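PDB 3CW3: Beta/gamma crystallin domain-containing protein 1 from Homo sapiens, which may act as a suppressor of malignant melanoma, possibly through the cytoskeleton, and is represented here by one of its beta/gamma-crystallin domains. Local coordinates for residues 14-19 / 26-31; 45-48 / 53-56. All coordinates share one frame; numbering follows the deposited sequence.

Interaction 1 (14-19 / 26-31); sequences KCIEVF and SSWSLS
Ile16 projects from strand 16-18 into a hollow between Trp28 and Leu30. Its CD1 is the bump that reaches both partners. It lies 3.8 Å from Trp28 CE3 and also 3.8 Å from Leu30 CD2, so it fits between the six-membered ring of the indole and the leucine methyl. The Ile16 and Leu30 side chains cross at about a right angle, and the methyl end of Leu30 closes one wall of the hollow. The other branch, Ile16 CG2, rests against the far end of the six-membered ring, 3.9 Å from Trp28 CH2 and equally close to CZ3. With chi1 at -61°, Ile16 CG1 is beside the backbone N and CG2 is beside the carbonyl carbon, which spreads the branches along the indole.

The fit is reciprocal. The CH2 corner of Trp28 enters the dip between Ile16 CG2 and the next inward-facing residue, Val18. Val18 CG2 meets this corner at the ring edge, near the ring plane, 4.0 Å from Trp28 CH2. No hydrogen bond joins the two segments, so the contact is apolar packing.

It lies in the first Greek key motif of the crystallin domain. The loop 26-31, on its way to strand 33-40, folds back over strand 16-18, an outer strand of the four-stranded sheet. That strand pairs with strand 2-6, and Ile22 and Ser7 add to the surroundings of Trp28 and Leu30.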
loop_
_atom_site.group_PDB
_atom_site.type_symbol
_atom_site.label_atom_id
_atom_site.label_comp_id
_atom_site.label_asym_id
_atom_site.label_seq_id
_atom_site.Cartn_x
_atom_site.Cartn_y
_atom_site.Cartn_z
ATOM N N LYS A 14 -15.419 3.954 4.272
ATOM C CA LYS A 14 -15.285 3.505 2.892
ATOM C C LYS A 14 -13.912 2.912 2.636
ATOM O O LYS A 14 -12.927 3.275 3.282
ATOM C CB LYS A 14 -15.491 4.666 1.916
ATOM C CG LYS A 14 -16.916 5.172 1.782
ATOM C CD LYS A 14 -16.994 6.212 0.666
ATOM C CE LYS A 14 -18.407 6.750 0.481
ATOM N NZ LYS A 14 -18.504 7.692 -0.675
ATOM N N CYS A 15 -13.850 1.998 1.678
ATOM C CA CYS A 15 -12.589 1.385 1.323
ATOM C C CYS A 15 -12.627 0.850 -0.093
ATOM O O CYS A 15 -13.696 0.651 -0.681
ATOM C CB CYS A 15 -12.243 0.252 2.293
ATOM S SG CYS A 15 -13.364 -1.147 2.271
ATOM N N ILE A 16 -11.440 0.653 -0.645
ATOM C CA ILE A 16 -11.296 0.113 -1.977
ATOM C C ILE A 16 -11.112 -1.376 -1.734
ATOM O O ILE A 16 -10.178 -1.781 -1.038
ATOM C CB ILE A 16 -10.051 0.690 -2.672
ATOM C CG1 ILE A 16 -10.188 2.211 -2.786
ATOM C CG2 ILE A 16 -9.881 0.057 -4.040
ATOM C CD1 ILE A 16 -8.911 2.924 -3.191
ATOM N N GLU A 17 -12.022 -2.182 -2.273
ATOM C CA GLU A 17 -11.956 -3.629 -2.103
ATOM C C GLU A 17 -11.279 -4.251 -3.315
ATOM O O GLU A 17 -11.809 -4.197 -4.427
ATOM C CB GLU A 17 -13.365 -4.199 -1.914
ATOM C CG GLU A 17 -13.996 -3.793 -0.587
ATOM C CD GLU A 17 -15.390 -4.365 -0.389
ATOM O OE1 GLU A 17 -15.649 -5.492 -0.859
ATOM O OE2 GLU A 17 -16.222 -3.694 0.256
ATOM N N VAL A 18 -10.100 -4.829 -3.098
ATOM C CA VAL A 18 -9.338 -5.438 -4.188
ATOM C C VAL A 18 -9.429 -6.962 -4.195
ATOM O O VAL A 18 -9.020 -7.625 -3.241
ATOM C CB VAL A 18 -7.854 -5.021 -4.110
ATOM C CG1 VAL A 18 -7.090 -5.552 -5.324
ATOM C CG2 VAL A 18 -7.748 -3.496 -4.028
ATOM N N PHE A 19 -9.960 -7.508 -5.288
ATOM C CA PHE A 19 -10.130 -8.956 -5.448
ATOM C C PHE A 19 -9.214 -9.534 -6.526
ATOM O O PHE A 19 -9.252 -10.739 -6.797
ATOM C CB PHE A 19 -11.571 -9.276 -5.854
ATOM C CG PHE A 19 -12.587 -9.016 -4.784
ATOM C CD1 PHE A 19 -13.019 -10.047 -3.956
ATOM C CD2 PHE A 19 -13.137 -7.749 -4.620
ATOM C CE1 PHE A 19 -13.990 -9.820 -2.984
ATOM C CE2 PHE A 19 -14.105 -7.511 -3.650
ATOM C CZ PHE A 19 -14.534 -8.547 -2.831
ATOM N N SER A 26 -1.672 3.804 -9.871
ATOM C CA SER A 26 -1.099 5.142 -9.731
ATOM C C SER A 26 -2.070 6.319 -9.808
ATOM O O SER A 26 -1.759 7.403 -9.318
ATOM C CB SER A 26 0.036 5.346 -10.744
ATOM O OG SER A 26 -0.450 5.428 -12.070
ATOM N N SER A 27 -3.240 6.117 -10.408
ATOM C CA SER A 27 -4.211 7.198 -10.507
ATOM C C SER A 27 -5.030 7.311 -9.224
ATOM O O SER A 27 -5.774 8.272 -9.042
ATOM C CB SER A 27 -5.152 6.966 -11.690
ATOM O OG SER A 27 -6.079 5.937 -11.400
ATOM N N TRP A 28 -4.897 6.323 -8.343
ATOM C CA TRP A 28 -5.637 6.314 -7.081
ATOM C C TRP A 28 -5.146 7.408 -6.131
ATOM O O TRP A 28 -3.969 7.435 -5.764
ATOM C CB TRP A 28 -5.477 4.968 -6.371
ATOM C CG TRP A 28 -6.008 3.765 -7.106
ATOM C CD1 TRP A 28 -6.416 3.699 -8.410
ATOM C CD2 TRP A 28 -6.143 2.439 -6.575
ATOM N NE1 TRP A 28 -6.794 2.411 -8.722
ATOM C CE2 TRP A 28 -6.636 1.620 -7.614
ATOM C CE3 TRP A 28 -5.889 1.865 -5.321
ATOM C CZ2 TRP A 28 -6.884 0.253 -7.439
ATOM C CZ3 TRP A 28 -6.133 0.506 -5.146
ATOM C CH2 TRP A 28 -6.628 -0.285 -6.203
ATOM N N SER A 29 -6.051 8.294 -5.728
ATOM C CA SER A 29 -5.722 9.370 -4.797
ATOM C C SER A 29 -6.139 8.888 -3.408
ATOM O O SER A 29 -7.330 8.784 -3.112
ATOM C CB SER A 29 -6.491 10.642 -5.165
ATOM O OG SER A 29 -6.163 11.710 -4.297
ATOM N N LEU A 30 -5.161 8.588 -2.564
ATOM C CA LEU A 30 -5.439 8.081 -1.225
ATOM C C LEU A 30 -5.265 9.143 -0.133
ATOM O O LEU A 30 -5.837 10.228 -0.224
ATOM C CB LEU A 30 -4.540 6.867 -0.959
ATOM C CG LEU A 30 -4.647 5.770 -2.033
ATOM C CD1 LEU A 30 -3.606 4.688 -1.784
ATOM C CD2 LEU A 30 -6.059 5.180 -2.034
ATOM N N SER A 31 -4.491 8.824 0.901
ATOM C CA SER A 31 -4.237 9.754 2.004
ATOM C C SER A 31 -2.834 9.507 2.552
ATOM O O SER A 31 -2.207 8.503 2.224
ATOM C CB SER A 31 -5.261 9.550 3.128
ATOM O OG SER A 31 -6.584 9.805 2.680
#

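Interaction 2 (45-48 / 53-56); sequences LYEQ and GHSI
Leu45 and Ile56 face each other as an antiparallel hydrogen-bonded pair. Leu45 N donates to Ile56 O at 2.9 Å, and Ile56 N returns a bond to Leu45 O at 2.8 Å. Tyr46 and Ser55 form the next, non-hydrogen-bonded pair. Beyond it Glu47 N donates to His54 O over 2.9 Å, just where both chains turn a corner.

One side-chain hydrogen bond extends the backbone pairing. Glu47 OE1 accepts from His54 N at 3.1 Å and a nearly straight 170°. The hydrogen comes to the anti side of the carboxylate, somewhat out of its plane. Glu47 CG is anti to the backbone N (chi1 164°), and the extended chain carries the carboxylate across to the other segment. The Glu47 and His54 side chains run side by side, with carboxylate and ring planes 66° apart.

Packing contacts lie on both faces. Leu45 CB and Ile56 CB, the apolar pair, approach to 4.2 Å on one. On the other, the Tyr46 ring lies alongside Ser55, whose CB is 3.8 Å from Tyr46 CE2. The carbonyl oxygen of Gly53 sits beside the same ring, at its edge.

Gly53 has a positive phi, and its CA packs close against Glu47 OE1 and Gln48 OE1, 3.8 Å from each. Tyr46 and Gly53 fit the aromatic and glycine positions of the crystallin folded-hairpin signature.

This hairpin belongs to the second Greek key motif. Strand 42-46 is central in its three-stranded sheet, between 55-58 and 91-95. Leu65 of strand 61-66 packs on Leu45 and Ile56, while Trp69 touches Glu47, His54 and Ile56.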
loop_
_atom_site.group_PDB
_atom_site.type_symbol
_atom_site.label_atom_id
_atom_site.label_comp_id
_atom_site.label_asym_id
_atom_site.label_seq_id
_atom_site.Cartn_x
_atom_site.Cartn_y
_atom_site.Cartn_z
ATOM N N LEU A 45 2.467 -5.005 -2.680
ATOM C CA LEU A 45 2.209 -3.626 -3.058
ATOM C C LEU A 45 3.478 -3.152 -3.755
ATOM O O LEU A 45 4.577 -3.314 -3.222
ATOM C CB LEU A 45 1.949 -2.758 -1.827
ATOM C CG LEU A 45 0.847 -3.190 -0.860
ATOM C CD1 LEU A 45 0.746 -2.156 0.250
ATOM C CD2 LEU A 45 -0.483 -3.317 -1.589
ATOM N N TYR A 46 3.333 -2.603 -4.956
ATOM C CA TYR A 46 4.484 -2.110 -5.703
ATOM C C TYR A 46 4.473 -0.595 -5.828
ATOM O O TYR A 46 3.417 0.031 -5.936
ATOM C CB TYR A 46 4.529 -2.716 -7.105
ATOM C CG TYR A 46 4.994 -4.154 -7.159
ATOM C CD1 TYR A 46 4.084 -5.207 -7.199
ATOM C CD2 TYR A 46 6.354 -4.458 -7.209
ATOM C CE1 TYR A 46 4.519 -6.536 -7.297
ATOM C CE2 TYR A 46 6.798 -5.774 -7.304
ATOM C CZ TYR A 46 5.881 -6.806 -7.353
ATOM O OH TYR A 46 6.334 -8.100 -7.484
ATOM N N GLU A 47 5.666 -0.015 -5.827
ATOM C CA GLU A 47 5.835 1.424 -5.947
ATOM C C GLU A 47 5.452 1.934 -7.337
ATOM O O GLU A 47 4.949 3.047 -7.479
ATOM C CB GLU A 47 7.291 1.781 -5.648
ATOM C CG GLU A 47 7.704 3.170 -6.089
ATOM C CD GLU A 47 9.199 3.389 -5.963
ATOM O OE1 GLU A 47 9.969 2.439 -6.233
ATOM O OE2 GLU A 47 9.601 4.514 -5.610
ATOM N N GLN A 48 5.684 1.117 -8.358
ATOM C CA GLN A 48 5.382 1.523 -9.726
ATOM C C GLN A 48 4.420 0.584 -10.437
ATOM O O GLN A 48 4.227 -0.555 -10.018
ATOM C CB GLN A 48 6.682 1.615 -10.529
ATOM C CG GLN A 48 7.771 2.399 -9.814
ATOM C CD GLN A 48 9.006 2.592 -10.663
ATOM O OE1 GLN A 48 9.542 1.640 -11.227
ATOM N NE2 GLN A 48 9.472 3.832 -10.751
ATOM N N GLY A 53 9.644 -1.614 -9.326
ATOM C CA GLY A 53 10.062 -0.718 -8.260
ATOM C C GLY A 53 10.105 -1.383 -6.900
ATOM O O GLY A 53 10.068 -2.611 -6.806
ATOM N N HIS A 54 10.188 -0.581 -5.841
ATOM C CA HIS A 54 10.219 -1.143 -4.500
ATOM C C HIS A 54 8.926 -1.899 -4.257
ATOM O O HIS A 54 7.908 -1.637 -4.907
ATOM C CB HIS A 54 10.403 -0.047 -3.445
ATOM C CG HIS A 54 11.791 0.514 -3.398
ATOM N ND1 HIS A 54 12.375 0.958 -2.231
ATOM C CD2 HIS A 54 12.705 0.715 -4.376
ATOM C CE1 HIS A 54 13.589 1.410 -2.492
ATOM N NE2 HIS A 54 13.814 1.273 -3.787
ATOM N N SER A 55 8.960 -2.839 -3.322
ATOM C CA SER A 55 7.780 -3.639 -3.044
ATOM C C SER A 55 7.557 -3.912 -1.567
ATOM O O SER A 55 8.490 -3.884 -0.762
ATOM C CB SER A 55 7.891 -4.971 -3.773
ATOM O OG SER A 55 9.045 -5.667 -3.329
ATOM N N ILE A 56 6.306 -4.182 -1.222
ATOM C CA ILE A 56 5.947 -4.506 0.148
ATOM C C ILE A 56 5.126 -5.782 0.109
ATOM O O ILE A 56 3.981 -5.778 -0.345
ATOM C CB ILE A 56 5.087 -3.413 0.809
ATOM C CG1 ILE A 56 5.857 -2.092 0.867
ATOM C CG2 ILE A 56 4.691 -3.855 2.213
ATOM C CD1 ILE A 56 5.052 -0.959 1.478
#

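How the interactions relate
The two contacts lie in different Greek key motifs of one crystallin domain, with centres 15 Å apart and no touch between them. Interaction 1 is partly buried and holds a loop against an outer strand of the four-stranded sheet. Its chemistry is wholly apolar. Interaction 2 is mainly a surface contact and joins two neighbouring strands of the three-stranded sheet. Hydrogen bonds dominate it, and only Leu45 is buried. They share no strand. Strand 61-66 ties the two sheets together: it is an outer strand of the sheet that contains 16-18, yet its Leu65 packs on the hairpin of 45-48 and 53-56.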